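Side-chain contact in VIN1 (Oscarella pearsei, PDB 6BFI), which binds actin filaments and may play a role in cell-cell adhesion, as a sponge homolog of vinculin: residues A[205-210]-A[469-474]. Sequence-based numbering, arbitrary orientation.
Sequences LISSIR and KDYLRT
Tyr471 meets two consecutive serines, Ser207 at its ring edge and Ser208 over one face; small side chains suit a place where the two backbones come close, the CA atoms of Ser207 and Tyr471 being 6.5 Å apart. Ser207 OG lies near the ring plane, 3.4 Å from Tyr471 CD1, whereas Ser208 places its CB 3.5 Å from Tyr471 CZ and its CA offset toward the rim. With CG anti to the backbone N (chi1 -172°), the tyrosine reaches across to helix 185-215, where Ile204 and Val211 also touch it; Val234 of helix 224-249 adds a further apolar contact. In this vinculin-family protein, built of helices without strands, the contact packs helix 466-493 on helix 185-215, more than 250 residues earlier in the chain. Replacing Tyr471 with alanine removes the ring, and the loss would probably open a gap beside Ser208 CB and between Ile204, Val211 and Val234. In the second shell, a chi1 of 59° sets Ser208 OG between the backbone N and the carbonyl carbon, where it donates to Leu205 O at 2.7 Å and is also hydrogen-bonded to Ile204 O, leaving CB to face the ring. Thr474 likewise returns its hydroxyl to the backbone, OG1 bonding Asp470 O at 2.9 Å.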
loop_
_atom_site.group_PDB
_atom_site.type_symbol
_atom_site.label_atom_id
_atom_site.label_comp_id
_atom_site.label_asym_id
_atom_site.label_seq_id
_atom_site.Cartn_x
_atom_site.Cartn_y
_atom_site.Cartn_z
ATOM N N LEU A 205 -7.235 19.591 -20.469
ATOM C CA LEU A 205 -6.578 20.878 -20.656
ATOM C C LEU A 205 -7.085 21.573 -21.913
ATOM O O LEU A 205 -7.513 22.733 -21.862
ATOM C CB LEU A 205 -5.064 20.690 -20.718
ATOM C CG LEU A 205 -4.267 21.952 -21.043
ATOM C CD1 LEU A 205 -4.613 23.062 -20.068
ATOM C CD2 LEU A 205 -2.775 21.658 -21.025
ATOM N N ILE A 206 -7.058 20.875 -23.055
ATOM C CA ILE A 206 -7.498 21.535 -24.283
ATOM C C ILE A 206 -8.970 21.924 -24.190
ATOM O O ILE A 206 -9.383 22.959 -24.733
ATOM C CB ILE A 206 -7.213 20.655 -25.519
ATOM C CG1 ILE A 206 -8.115 19.422 -25.542
ATOM C CG2 ILE A 206 -5.746 20.255 -25.562
ATOM C CD1 ILE A 206 -8.066 18.655 -26.846
ATOM N N SER A 207 -9.774 21.134 -23.473
ATOM C CA SER A 207 -11.184 21.474 -23.307
ATOM C C SER A 207 -11.348 22.756 -22.497
ATOM O O SER A 207 -12.056 23.683 -22.916
ATOM C CB SER A 207 -11.925 20.313 -22.645
ATOM O OG SER A 207 -13.303 20.601 -22.506
ATOM N N SER A 208 -10.687 22.831 -21.338
ATOM C CA SER A 208 -10.763 24.033 -20.511
ATOM C C SER A 208 -10.294 25.263 -21.278
ATOM O O SER A 208 -10.901 26.339 -21.177
ATOM C CB SER A 208 -9.939 23.844 -19.237
ATOM O OG SER A 208 -8.581 23.581 -19.541
ATOM N N ILE A 209 -9.217 25.121 -22.059
ATOM C CA ILE A 209 -8.773 26.219 -22.914
ATOM C C ILE A 209 -9.885 26.626 -23.872
ATOM O O ILE A 209 -10.121 27.820 -24.105
ATOM C CB ILE A 209 -7.495 25.828 -23.677
ATOM C CG1 ILE A 209 -6.353 25.540 -22.708
ATOM C CG2 ILE A 209 -7.091 26.935 -24.628
ATOM C CD1 ILE A 209 -5.131 24.983 -23.389
ATOM N N ARG A 210 -10.586 25.643 -24.442
ATOM C CA ARG A 210 -11.682 25.952 -25.353
ATOM C C ARG A 210 -12.760 26.781 -24.661
ATOM O O ARG A 210 -13.242 27.776 -25.223
ATOM C CB ARG A 210 -12.263 24.659 -25.922
ATOM C CG ARG A 210 -13.114 24.832 -27.165
ATOM C CD ARG A 210 -12.878 23.675 -28.120
ATOM N NE ARG A 210 -11.534 23.721 -28.693
ATOM C CZ ARG A 210 -10.901 22.671 -29.209
ATOM N NH1 ARG A 210 -11.482 21.479 -29.216
ATOM N NH2 ARG A 210 -9.681 22.811 -29.711
ATOM N N LYS A 469 -20.621 23.739 -20.827
ATOM C CA LYS A 469 -21.488 22.647 -20.397
ATOM C C LYS A 469 -20.760 21.310 -20.465
ATOM O O LYS A 469 -20.779 20.527 -19.505
ATOM C CB LYS A 469 -22.746 22.624 -21.266
ATOM C CG LYS A 469 -23.788 21.594 -20.873
ATOM C CD LYS A 469 -24.963 21.650 -21.839
ATOM C CE LYS A 469 -26.187 20.937 -21.294
ATOM N NZ LYS A 469 -27.368 21.139 -22.182
ATOM N N ASP A 470 -20.103 21.037 -21.596
ATOM C CA ASP A 470 -19.393 19.773 -21.760
ATOM C C ASP A 470 -18.222 19.671 -20.791
ATOM O O ASP A 470 -17.928 18.586 -20.272
ATOM C CB ASP A 470 -18.909 19.624 -23.202
ATOM C CG ASP A 470 -20.002 19.909 -24.217
ATOM O OD1 ASP A 470 -21.187 19.951 -23.823
ATOM O OD2 ASP A 470 -19.676 20.091 -25.409
ATOM N N TYR A 471 -17.544 20.792 -20.527
ATOM C CA TYR A 471 -16.446 20.760 -19.569
ATOM C C TYR A 471 -16.955 20.491 -18.158
ATOM O O TYR A 471 -16.350 19.709 -17.413
ATOM C CB TYR A 471 -15.654 22.065 -19.616
ATOM C CG TYR A 471 -14.390 22.011 -18.789
ATOM C CD1 TYR A 471 -13.305 21.249 -19.199
ATOM C CD2 TYR A 471 -14.285 22.713 -17.596
ATOM C CE1 TYR A 471 -12.149 21.188 -18.446
ATOM C CE2 TYR A 471 -13.134 22.661 -16.837
ATOM C CZ TYR A 471 -12.068 21.895 -17.265
ATOM O OH TYR A 471 -10.916 21.835 -16.513
ATOM N N LEU A 472 -18.068 21.127 -17.775
ATOM C CA LEU A 472 -18.665 20.850 -16.472
ATOM C C LEU A 472 -19.052 19.385 -16.348
ATOM O O LEU A 472 -18.843 18.767 -15.296
ATOM C CB LEU A 472 -19.884 21.745 -16.245
ATOM C CG LEU A 472 -20.753 21.424 -15.023
ATOM C CD1 LEU A 472 -19.943 21.495 -13.733
ATOM C CD2 LEU A 472 -21.961 22.347 -14.949
ATOM N N ARG A 473 -19.616 18.805 -17.413
ATOM C CA ARG A 473 -19.960 17.387 -17.368
ATOM C C ARG A 473 -18.712 16.523 -17.222
ATOM O O ARG A 473 -18.713 15.537 -16.473
ATOM C CB ARG A 473 -20.746 16.998 -18.619
ATOM C CG ARG A 473 -21.057 15.514 -18.720
ATOM C CD ARG A 473 -22.074 15.248 -19.814
ATOM N NE ARG A 473 -21.802 16.043 -21.008
ATOM C CZ ARG A 473 -22.546 16.016 -22.110
ATOM N NH1 ARG A 473 -23.611 15.229 -22.176
ATOM N NH2 ARG A 473 -22.223 16.777 -23.148
ATOM N N THR A 474 -17.632 16.886 -17.917
ATOM C CA THR A 474 -16.394 16.118 -17.821
ATOM C C THR A 474 -15.835 16.149 -16.401
ATOM O O THR A 474 -15.457 15.109 -15.844
ATOM C CB THR A 474 -15.366 16.658 -18.814
ATOM O OG1 THR A 474 -15.875 16.538 -20.148
ATOM C CG2 THR A 474 -14.073 15.879 -18.701
#